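Side-chain contacts in putative uncharacterized protein (Chaetomium thermophilum, PDB 5T8V), which probably loads cohesin onto chromatin, the chain being the helical C-terminal fragment, built of HEAT repeats, of an SCC2/Nipped-B family protein: residues 106-109 with 110-114; 114-117 with 118-121; 1170-1174 with 1175-1179; 1209-1212 with 1213-1217. All coordinates share one frame; numbering follows the deposited sequence.

Contact 1 of 4, residues 106-109 with 110-114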
loop_
_atom_site.group_PDB
_atom_site.type_symbol
_atom_site.label_atom_id
_atom_site.label_comp_id
_atom_site.label_asym_id
_atom_site.label_seq_id
_atom_site.Cartn_x
_atom_site.Cartn_y
_atom_site.Cartn_z
ATOM N N THR A 106 46.494 -24.440 -21.837
ATOM C CA THR A 106 45.948 -25.223 -20.734
ATOM C C THR A 106 46.285 -26.700 -20.878
ATOM O O THR A 106 46.445 -27.401 -19.871
ATOM C CB THR A 106 44.434 -25.035 -20.654
ATOM O OG1 THR A 106 43.833 -25.436 -21.892
ATOM C CG2 THR A 106 44.090 -23.581 -20.371
ATOM N N SER A 107 46.395 -27.190 -22.113
ATOM C CA SER A 107 46.734 -28.591 -22.337
ATOM C C SER A 107 48.130 -28.941 -21.839
ATOM O O SER A 107 48.402 -30.118 -21.581
ATOM C CB SER A 107 46.628 -28.920 -23.827
ATOM O OG SER A 107 47.112 -30.225 -24.090
ATOM N N TRP A 108 49.013 -27.954 -21.699
ATOM C CA TRP A 108 50.411 -28.210 -21.367
ATOM C C TRP A 108 50.569 -29.087 -20.133
ATOM O O TRP A 108 49.684 -29.129 -19.273
ATOM C CB TRP A 108 51.153 -26.883 -21.152
ATOM C CG TRP A 108 51.680 -26.263 -22.415
ATOM C CD1 TRP A 108 51.525 -26.730 -23.688
ATOM C CD2 TRP A 108 52.457 -25.064 -22.520
ATOM N NE1 TRP A 108 52.155 -25.895 -24.579
ATOM C CE2 TRP A 108 52.735 -24.865 -23.887
ATOM C CE3 TRP A 108 52.943 -24.138 -21.591
ATOM C CZ2 TRP A 108 53.476 -23.781 -24.348
ATOM C CZ3 TRP A 108 53.678 -23.063 -22.051
ATOM C CH2 TRP A 108 53.937 -22.892 -23.417
ATOM N N GLY A 109 51.696 -29.793 -20.048
ATOM C CA GLY A 109 52.035 -30.585 -18.893
ATOM C C GLY A 109 53.176 -29.979 -18.098
ATOM O O GLY A 109 53.654 -28.877 -18.374
ATOM N N ALA A 110 53.622 -30.735 -17.095
ATOM C CA ALA A 110 54.641 -30.229 -16.186
ATOM C C ALA A 110 55.976 -29.987 -16.878
ATOM O O ALA A 110 56.821 -29.278 -16.323
ATOM C CB ALA A 110 54.825 -31.196 -15.019
ATOM N N GLN A 111 56.192 -30.554 -18.066
ATOM C CA GLN A 111 57.446 -30.352 -18.782
ATOM C C GLN A 111 57.355 -29.288 -19.865
ATOM O O GLN A 111 58.387 -28.709 -20.228
ATOM C CB GLN A 111 57.923 -31.666 -19.412
ATOM C CG GLN A 111 59.317 -31.568 -20.017
ATOM C CD GLN A 111 59.913 -32.920 -20.348
ATOM O OE1 GLN A 111 59.277 -33.958 -20.161
ATOM N NE2 GLN A 111 61.148 -32.915 -20.839
ATOM N N ASP A 112 56.160 -29.016 -20.392
ATOM C CA ASP A 112 56.011 -27.919 -21.342
ATOM C C ASP A 112 56.353 -26.584 -20.696
ATOM O O ASP A 112 56.847 -25.672 -21.372
ATOM C CB ASP A 112 54.586 -27.892 -21.894
ATOM C CG ASP A 112 54.181 -29.211 -22.526
ATOM O OD1 ASP A 112 53.673 -30.090 -21.797
ATOM O OD2 ASP A 112 54.371 -29.369 -23.751
ATOM N N VAL A 113 56.110 -26.452 -19.390
ATOM C CA VAL A 113 56.454 -25.221 -18.691
ATOM C C VAL A 113 57.958 -25.094 -18.500
ATOM O O VAL A 113 58.460 -23.982 -18.315
ATOM C CB VAL A 113 55.740 -25.136 -17.327
ATOM C CG1 VAL A 113 54.251 -25.435 -17.476
ATOM C CG2 VAL A 113 56.383 -26.076 -16.316
ATOM N N GLU A 114 58.694 -26.208 -18.515
ATOM C CA GLU A 114 60.148 -26.126 -18.447
ATOM C C GLU A 114 60.722 -25.562 -19.739
ATOM O O GLU A 114 61.609 -24.702 -19.710
ATOM C CB GLU A 114 60.745 -27.501 -18.159
ATOM C CG GLU A 114 62.245 -27.473 -17.913
ATOM C CD GLU A 114 62.906 -28.815 -18.147
ATOM O OE1 GLU A 114 62.189 -29.836 -18.222
ATOM O OE2 GLU A 114 64.151 -28.843 -18.261
#

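Contact 2 of 4, residues 114-117 with 118-121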
loop_
_atom_site.group_PDB
_atom_site.type_symbol
_atom_site.label_atom_id
_atom_site.label_comp_id
_atom_site.label_asym_id
_atom_site.label_seq_id
_atom_site.Cartn_x
_atom_site.Cartn_y
_atom_site.Cartn_z
ATOM N N GLU A 114 58.694 -26.208 -18.515
ATOM C CA GLU A 114 60.148 -26.126 -18.447
ATOM C C GLU A 114 60.722 -25.562 -19.739
ATOM O O GLU A 114 61.609 -24.702 -19.710
ATOM C CB GLU A 114 60.745 -27.501 -18.159
ATOM C CG GLU A 114 62.245 -27.473 -17.913
ATOM C CD GLU A 114 62.906 -28.815 -18.147
ATOM O OE1 GLU A 114 62.189 -29.836 -18.222
ATOM O OE2 GLU A 114 64.151 -28.843 -18.261
ATOM N N GLN A 115 60.233 -26.043 -20.883
ATOM C CA GLN A 115 60.632 -25.468 -22.161
ATOM C C GLN A 115 60.129 -24.038 -22.303
ATOM O O GLN A 115 60.760 -23.222 -22.985
ATOM C CB GLN A 115 60.108 -26.340 -23.301
ATOM C CG GLN A 115 60.259 -25.738 -24.689
ATOM C CD GLN A 115 59.891 -26.720 -25.786
ATOM O OE1 GLN A 115 60.304 -27.882 -25.761
ATOM N NE2 GLN A 115 59.102 -26.261 -26.752
ATOM N N TRP A 116 59.002 -23.717 -21.664
ATOM C CA TRP A 116 58.486 -22.352 -21.700
ATOM C C TRP A 116 59.348 -21.415 -20.861
ATOM O O TRP A 116 59.568 -20.259 -21.240
ATOM C CB TRP A 116 57.039 -22.341 -21.208
ATOM C CG TRP A 116 56.395 -20.987 -21.195
ATOM C CD1 TRP A 116 55.950 -20.283 -22.274
ATOM C CD2 TRP A 116 56.112 -20.182 -20.045
ATOM N NE1 TRP A 116 55.412 -19.086 -21.868
ATOM C CE2 TRP A 116 55.499 -19.001 -20.504
ATOM C CE3 TRP A 116 56.318 -20.344 -18.672
ATOM C CZ2 TRP A 116 55.093 -17.986 -19.639
ATOM C CZ3 TRP A 116 55.913 -19.337 -17.816
ATOM C CH2 TRP A 116 55.308 -18.175 -18.302
ATOM N N LEU A 117 59.853 -21.901 -19.725
ATOM C CA LEU A 117 60.629 -21.071 -18.812
ATOM C C LEU A 117 61.953 -20.618 -19.409
ATOM O O LEU A 117 62.574 -19.694 -18.872
ATOM C CB LEU A 117 60.890 -21.831 -17.511
ATOM C CG LEU A 117 59.726 -21.870 -16.522
ATOM C CD1 LEU A 117 59.806 -23.097 -15.637
ATOM C CD2 LEU A 117 59.724 -20.615 -15.678
ATOM N N GLU A 118 62.406 -21.244 -20.493
ATOM C CA GLU A 118 63.659 -20.843 -21.118
ATOM C C GLU A 118 63.511 -19.598 -21.981
ATOM O O GLU A 118 64.523 -18.985 -22.335
ATOM C CB GLU A 118 64.212 -21.999 -21.953
ATOM C CG GLU A 118 64.408 -23.277 -21.149
ATOM C CD GLU A 118 65.147 -24.352 -21.920
ATOM O OE1 GLU A 118 65.134 -25.517 -21.473
ATOM O OE2 GLU A 118 65.741 -24.032 -22.973
ATOM N N LEU A 119 62.279 -19.208 -22.317
ATOM C CA LEU A 119 62.039 -17.992 -23.081
ATOM C C LEU A 119 62.120 -16.738 -22.223
ATOM O O LEU A 119 62.294 -15.642 -22.768
ATOM C CB LEU A 119 60.660 -18.049 -23.739
ATOM C CG LEU A 119 60.338 -19.284 -24.580
ATOM C CD1 LEU A 119 58.842 -19.355 -24.863
ATOM C CD2 LEU A 119 61.130 -19.269 -25.874
ATOM N N LEU A 120 62.002 -16.871 -20.903
ATOM C CA LEU A 120 61.834 -15.692 -20.059
ATOM C C LEU A 120 62.975 -14.691 -20.176
ATOM O O LEU A 120 62.696 -13.481 -20.128
ATOM C CB LEU A 120 61.648 -16.124 -18.598
ATOM C CG LEU A 120 60.423 -16.984 -18.277
ATOM C CD1 LEU A 120 60.280 -17.122 -16.770
ATOM C CD2 LEU A 120 59.142 -16.418 -18.882
ATOM N N PRO A 121 64.243 -15.088 -20.300
ATOM C CA PRO A 121 65.302 -14.082 -20.467
ATOM C C PRO A 121 65.071 -13.170 -21.664
ATOM O O PRO A 121 65.028 -11.941 -21.519
ATOM C CB PRO A 121 66.564 -14.935 -20.634
ATOM C CG PRO A 121 66.263 -16.180 -19.879
ATOM C CD PRO A 121 64.799 -16.437 -20.100
#

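Contact 3 of 4, residues 1170-1174 with 1175-1179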
loop_
_atom_site.group_PDB
_atom_site.type_symbol
_atom_site.label_atom_id
_atom_site.label_comp_id
_atom_site.label_asym_id
_atom_site.label_seq_id
_atom_site.Cartn_x
_atom_site.Cartn_y
_atom_site.Cartn_z
ATOM N N ALA A 1170 -38.120 -5.063 -1.927
ATOM C CA ALA A 1170 -36.667 -5.149 -2.018
ATOM C C ALA A 1170 -36.060 -3.909 -2.658
ATOM O O ALA A 1170 -34.871 -3.640 -2.455
ATOM C CB ALA A 1170 -36.260 -6.392 -2.807
ATOM N N THR A 1171 -36.845 -3.150 -3.422
ATOM C CA THR A 1171 -36.375 -1.924 -4.053
ATOM C C THR A 1171 -36.642 -0.690 -3.199
ATOM O O THR A 1171 -36.642 0.429 -3.723
ATOM C CB THR A 1171 -37.027 -1.752 -5.427
ATOM O OG1 THR A 1171 -38.427 -1.491 -5.268
ATOM C CG2 THR A 1171 -36.839 -3.004 -6.273
ATOM N N SER A 1172 -36.874 -0.870 -1.902
ATOM C CA SER A 1172 -37.149 0.251 -1.018
ATOM C C SER A 1172 -35.850 0.923 -0.587
ATOM O O SER A 1172 -34.793 0.290 -0.509
ATOM C CB SER A 1172 -37.926 -0.220 0.212
ATOM O OG SER A 1172 -38.245 0.867 1.060
ATOM N N THR A 1173 -35.940 2.226 -0.308
ATOM C CA THR A 1173 -34.777 2.966 0.166
ATOM C C THR A 1173 -34.519 2.730 1.650
ATOM O O THR A 1173 -33.363 2.767 2.086
ATOM C CB THR A 1173 -34.952 4.463 -0.103
ATOM O OG1 THR A 1173 -36.189 4.916 0.462
ATOM C CG2 THR A 1173 -34.944 4.741 -1.598
ATOM N N HIS A 1174 -35.571 2.493 2.435
ATOM C CA HIS A 1174 -35.405 2.138 3.838
ATOM C C HIS A 1174 -34.591 0.850 3.919
ATOM O O HIS A 1174 -35.073 -0.207 3.492
ATOM C CB HIS A 1174 -36.763 1.967 4.522
ATOM C CG HIS A 1174 -36.677 1.832 6.011
ATOM N ND1 HIS A 1174 -37.667 1.234 6.761
ATOM C CD2 HIS A 1174 -35.723 2.222 6.890
ATOM C CE1 HIS A 1174 -37.326 1.259 8.037
ATOM N NE2 HIS A 1174 -36.152 1.853 8.143
ATOM N N PRO A 1175 -33.361 0.885 4.446
ATOM C CA PRO A 1175 -32.521 -0.326 4.391
ATOM C C PRO A 1175 -33.144 -1.536 5.066
ATOM O O PRO A 1175 -32.958 -2.665 4.596
ATOM C CB PRO A 1175 -31.229 0.115 5.097
ATOM C CG PRO A 1175 -31.218 1.597 4.993
ATOM C CD PRO A 1175 -32.648 2.019 5.059
ATOM N N ARG A 1176 -33.885 -1.335 6.157
ATOM C CA ARG A 1176 -34.401 -2.472 6.912
ATOM C C ARG A 1176 -35.527 -3.181 6.169
ATOM O O ARG A 1176 -35.736 -4.383 6.367
ATOM C CB ARG A 1176 -34.873 -2.010 8.289
ATOM C CG ARG A 1176 -33.841 -1.181 9.035
ATOM C CD ARG A 1176 -33.627 -1.685 10.452
ATOM N NE ARG A 1176 -34.856 -1.666 11.239
ATOM C CZ ARG A 1176 -35.419 -0.564 11.725
ATOM N NH1 ARG A 1176 -34.872 0.624 11.500
ATOM N NH2 ARG A 1176 -36.536 -0.646 12.433
ATOM N N ILE A 1177 -36.260 -2.465 5.317
ATOM C CA ILE A 1177 -37.255 -3.111 4.467
ATOM C C ILE A 1177 -36.579 -3.797 3.287
ATOM O O ILE A 1177 -36.930 -4.927 2.926
ATOM C CB ILE A 1177 -38.303 -2.082 4.000
ATOM C CG1 ILE A 1177 -39.083 -1.537 5.203
ATOM C CG2 ILE A 1177 -39.256 -2.709 2.973
ATOM C CD1 ILE A 1177 -40.068 -0.428 4.863
ATOM N N SER A 1178 -35.600 -3.129 2.674
ATOM C CA SER A 1178 -34.947 -3.678 1.491
ATOM C C SER A 1178 -34.200 -4.967 1.816
ATOM O O SER A 1178 -34.266 -5.939 1.054
ATOM C CB SER A 1178 -33.994 -2.639 0.900
ATOM O OG SER A 1178 -33.278 -3.163 -0.205
ATOM N N GLU A 1179 -33.483 -4.997 2.940
ATOM C CA GLU A 1179 -32.697 -6.179 3.281
ATOM C C GLU A 1179 -33.600 -7.372 3.580
ATOM O O GLU A 1179 -33.436 -8.451 2.996
ATOM C CB GLU A 1179 -31.790 -5.871 4.472
ATOM C CG GLU A 1179 -30.721 -4.829 4.171
ATOM C CD GLU A 1179 -29.976 -4.375 5.411
ATOM O OE1 GLU A 1179 -30.148 -5.004 6.478
ATOM O OE2 GLU A 1179 -29.217 -3.387 5.318
#

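Contact 4 of 4, residues 1209-1212 with 1213-1217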
loop_
_atom_site.group_PDB
_atom_site.type_symbol
_atom_site.label_atom_id
_atom_site.label_comp_id
_atom_site.label_asym_id
_atom_site.label_seq_id
_atom_site.Cartn_x
_atom_site.Cartn_y
_atom_site.Cartn_z
ATOM N N ALA A 1209 -44.737 0.893 -10.017
ATOM C CA ALA A 1209 -45.762 1.597 -9.250
ATOM C C ALA A 1209 -45.255 1.961 -7.861
ATOM O O ALA A 1209 -45.585 3.026 -7.328
ATOM C CB ALA A 1209 -47.024 0.743 -9.153
ATOM N N TYR A 1210 -44.444 1.089 -7.263
ATOM C CA TYR A 1210 -43.903 1.356 -5.934
ATOM C C TYR A 1210 -42.920 2.519 -5.969
ATOM O O TYR A 1210 -42.980 3.421 -5.127
ATOM C CB TYR A 1210 -43.236 0.092 -5.393
ATOM C CG TYR A 1210 -42.720 0.199 -3.976
ATOM C CD1 TYR A 1210 -43.589 0.156 -2.896
ATOM C CD2 TYR A 1210 -41.362 0.316 -3.719
ATOM C CE1 TYR A 1210 -43.122 0.243 -1.597
ATOM C CE2 TYR A 1210 -40.883 0.402 -2.426
ATOM C CZ TYR A 1210 -41.767 0.365 -1.368
ATOM O OH TYR A 1210 -41.296 0.453 -0.074
ATOM N N GLN A 1211 -42.008 2.517 -6.946
ATOM C CA GLN A 1211 -41.056 3.616 -7.069
ATOM C C GLN A 1211 -41.758 4.932 -7.374
ATOM O O GLN A 1211 -41.288 5.998 -6.958
ATOM C CB GLN A 1211 -40.033 3.301 -8.162
ATOM C CG GLN A 1211 -39.128 2.124 -7.845
ATOM C CD GLN A 1211 -38.135 2.434 -6.744
ATOM O OE1 GLN A 1211 -37.613 3.545 -6.659
ATOM N NE2 GLN A 1211 -37.871 1.451 -5.890
ATOM N N ARG A 1212 -42.881 4.881 -8.091
ATOM C CA ARG A 1212 -43.562 6.099 -8.515
ATOM C C ARG A 1212 -44.421 6.682 -7.399
ATOM O O ARG A 1212 -44.359 7.884 -7.123
ATOM C CB ARG A 1212 -44.416 5.811 -9.753
ATOM C CG ARG A 1212 -45.408 6.914 -10.105
ATOM C CD ARG A 1212 -46.069 6.667 -11.453
ATOM N NE ARG A 1212 -46.608 5.314 -11.565
ATOM C CZ ARG A 1212 -47.738 4.904 -10.997
ATOM N NH1 ARG A 1212 -48.461 5.737 -10.261
ATOM N NH2 ARG A 1212 -48.145 3.653 -11.160
ATOM N N ASP A 1213 -45.224 5.844 -6.743
ATOM C CA ASP A 1213 -46.201 6.329 -5.776
ATOM C C ASP A 1213 -45.669 6.382 -4.349
ATOM O O ASP A 1213 -46.096 7.244 -3.573
ATOM C CB ASP A 1213 -47.452 5.446 -5.813
ATOM C CG ASP A 1213 -48.112 5.427 -7.179
ATOM O OD1 ASP A 1213 -47.992 6.432 -7.911
ATOM O OD2 ASP A 1213 -48.750 4.408 -7.518
ATOM N N ILE A 1214 -44.751 5.488 -3.982
ATOM C CA ILE A 1214 -44.290 5.390 -2.601
ATOM C C ILE A 1214 -42.945 6.088 -2.449
ATOM O O ILE A 1214 -42.835 7.101 -1.751
ATOM C CB ILE A 1214 -44.199 3.919 -2.154
ATOM C CG1 ILE A 1214 -45.469 3.160 -2.556
ATOM C CG2 ILE A 1214 -43.979 3.834 -0.650
ATOM C CD1 ILE A 1214 -46.763 3.803 -2.080
ATOM N N VAL A 1215 -41.909 5.544 -3.093
ATOM C CA VAL A 1215 -40.584 6.151 -3.018
ATOM C C VAL A 1215 -40.599 7.542 -3.630
ATOM O O VAL A 1215 -39.795 8.404 -3.256
ATOM C CB VAL A 1215 -39.542 5.244 -3.705
ATOM C CG1 VAL A 1215 -38.152 5.871 -3.639
ATOM C CG2 VAL A 1215 -39.529 3.862 -3.068
ATOM N N LYS A 1216 -41.504 7.786 -4.578
ATOM C CA LYS A 1216 -41.605 9.073 -5.263
ATOM C C LYS A 1216 -40.301 9.390 -6.001
ATOM O O LYS A 1216 -39.659 10.421 -5.791
ATOM C CB LYS A 1216 -41.982 10.183 -4.276
ATOM C CG LYS A 1216 -43.209 9.851 -3.433
ATOM C CD LYS A 1216 -44.259 10.947 -3.503
ATOM C CE LYS A 1216 -45.523 10.548 -2.759
ATOM N NZ LYS A 1216 -46.572 11.604 -2.820
ATOM N N ASP A 1217 -39.925 8.461 -6.878
ATOM C CA ASP A 1217 -38.734 8.562 -7.711
ATOM C C ASP A 1217 -38.900 7.628 -8.904
ATOM O O ASP A 1217 -38.376 6.506 -8.893
ATOM C CB ASP A 1217 -37.475 8.206 -6.918
ATOM C CG ASP A 1217 -36.242 8.104 -7.796
ATOM O OD1 ASP A 1217 -36.195 8.781 -8.845
ATOM O OD2 ASP A 1217 -35.318 7.345 -7.436
#

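Contact 1 of 4, residues 106-109 with 110-114
Gly-109 N donates to the carboxylate of Asp-112, reaching OD1 at 2.7 Å with an N-H...O angle of 161°. The donor comes from above the carboxylate plane, 36° out of it. A weak return bond closes the turn: Asp-112 N lies 3.2 Å from Gly-109 O. A backbone N-H bonded to an acid three residues on resembles the side-chain-to-backbone half of a capping box; Gly-109, without a side chain, cannot supply the reciprocal half. Asp-112 has a second task. Its CG stands beside its own backbone N (chi1 -56°), which sends OD1 back to Gly-109 while CB lies over a face of the Trp-108 indole. CB is 3.6 Å from the centroid of the five-membered ring of Trp-108, a CH-pi contact, with CG of Trp-108 as its nearest ring atom at 3.4 Å. The carboxylate plane is nearly parallel to that of the indole, although the two side chains cross at a slant. Val-113 adds CG1, 3.6 Å from Gly-109 O. This turn leads from the loop after helix 81-96 into helix 112-117. The Trp-108 ring meets that of Trp-116 in helix 112-117, Ala-110 N makes a weak hydrogen bond to Glu-181, and Val-113 packs on Leu-182 and Ala-185 of helix 180-187.

Contact 2 of 4, residues 114-117 with 118-121
Trp-116 and Leu-119 cross at about a right angle, Leu-119 CD1 coming to 4.0 Å from CD1 of the indole. Leu-120 approaches the same ring differently: its CD2 lies over one face, displaced toward the rim, 4.3 Å from CH2 of Trp-116. With CG opposite the backbone N (chi1 180°) the indole leans forward, toward Leu-119 and Leu-120, and its NE1 is bonded to the carbonyl of Phe-102. Leu-117 and Leu-120 instead run side by side and point the same way, with CD2 of Leu-117 3.7 Å from CD1 of Leu-120. These residues form the junction between the short helix 112-117 and the long helix 120-136 in this almost wholly helical HEAT-repeat protein. Across the junction Leu-119 N bonds to Trp-116 O at 3.1 Å (angle 159°), a three-residue turn whose donor stands above the carbonyl plane. Pro-121 has no N-H to offer Leu-117 O and meets it through CD, 4.1 Å away. Trp-116 and Leu-120 both also rest on Leu-196 of helix 190-213, where Leu-117 touches Arg-192. With an alanine at Leu-120, the methyls over the indole face and beside Leu-117 would be gone, which would probably open a gap between the junction and helix 190-213. On the outer side Glu-118 is extended beyond CG, and this CG lies 3.5 Å from Glu-114 O; the two like-charged carboxylates come near each other, OE2 of Glu-114 being 4.7 Å from OE1 of Glu-118.

Contact 3 of 4, residues 1170-1174 with 1175-1179
Pro-1175 opens the helix, and its side chain crosses that of His-1174 at about a right angle, its CD 3.6 Å from CD2 of the imidazole. Arg-1176 follows on the face of that ring: its CB makes a CH-pi contact, 4.3 Å from the His-1174 centroid and 21° off the normal. Bends at chi2 and chi3 then carry the guanidinium round until its own face looks at CE1 of His-1174, the two planes standing 76° apart. The same guanidinium makes a cation-pi contact with Phe-1142 of helix 1139-1154. Ile-1177 lies at the imidazole's edge, where CD1 is in the ring plane and 3.5 Å from ND1 of His-1174; its CG2 meets CB of the buried Ser-1172, whose OG is bonded to Gln-1137. Ser-1178 N reaches His-1174 O at 3.1 Å, nearly on the line of the C=O bond, while Ile-1177 N adds a weak bond to this oxygen. With OG opposite its backbone N (chi1 176°), Ser-1178 reaches back over the loop and donates to Ala-1170 O at 2.8 Å. Glu-1179 N continues the helical pattern with a bond to Pro-1175 O. This is a helix N terminus with His-1174 at the N-cap and proline in the first turn, tying the loop after helix 1163-1169 to helix 1175-1191 within the Sister chromatid cohesion C-terminus family region.

Contact 4 of 4, residues 1209-1212 with 1213-1217
Tyr-1210 O accepts two backbone bonds, from Ile-1214 N at 3.0 Å and from Val-1215 N at 3.1 Å, the latter in the carbonyl plane. The five-residue step to Val-1215 is a pi-type turn, and it widens the C-terminal end of helix 1200-1213 before Lys-1216 takes positive phi (61°) and the chain leaves the helix. One residue earlier Ala-1209 O still receives the regular bond from Asp-1213 N. Gln-1211 O is reached by Asp-1217 N at 2.8 Å, a nearly straight bond of 169° that folds the departing chain back on the helix. The Gln-1211 amide is satisfied elsewhere: NE2 donates to Thr-1171 O, and OE1 accepts from Lys-1229, whose NZ also forms a salt bridge with Asp-1217 OD2. On the outside a bend at chi3 (50°) turns Arg-1212 toward its neighbour, so that NH1 forms a salt bridge with Asp-1213 OD1, guanidinium and carboxylate planes steeply inclined. The Tyr-1210 ring carries Ile-1214 CB over one face in a CH-pi contact, CG1 of Ile-1214 lying 3.6 Å from CD1 of the ring, while Val-1215 CG2 comes to 3.8 Å from CE2. Tyr-1210 OH makes a weak hydrogen bond to Ser-1172 OG. A serine in place of Tyr-1210 would remove ring and hydroxyl, and would probably leave Ile-1214 and Val-1215 without their common packing surface and Ser-1172 without this partner. Past the turn, Lys-1216 CA directs its hydrogen at Arg-1212 O, 3.5 Å away.

How the contacts relate
From the N terminus, contact 1 closes the turn that leads into helix 112-117, and contact 2 follows at once where that helix passes to helix 120-136. They share Glu-114, and their centres are about 11 Å apart. More than a thousand residues later contact 3 starts helix 1175-1191, and contact 4 ends helix 1200-1213; their centres are about 13 Å apart, and the loop 1170-1174 lies against both 1209-1212 and 1213-1217. The contacts run in series and none encloses another. The two pairs lie on opposite sides of the chain's centre, contacts 1 and 3 about 95 Å apart between centres, without touching.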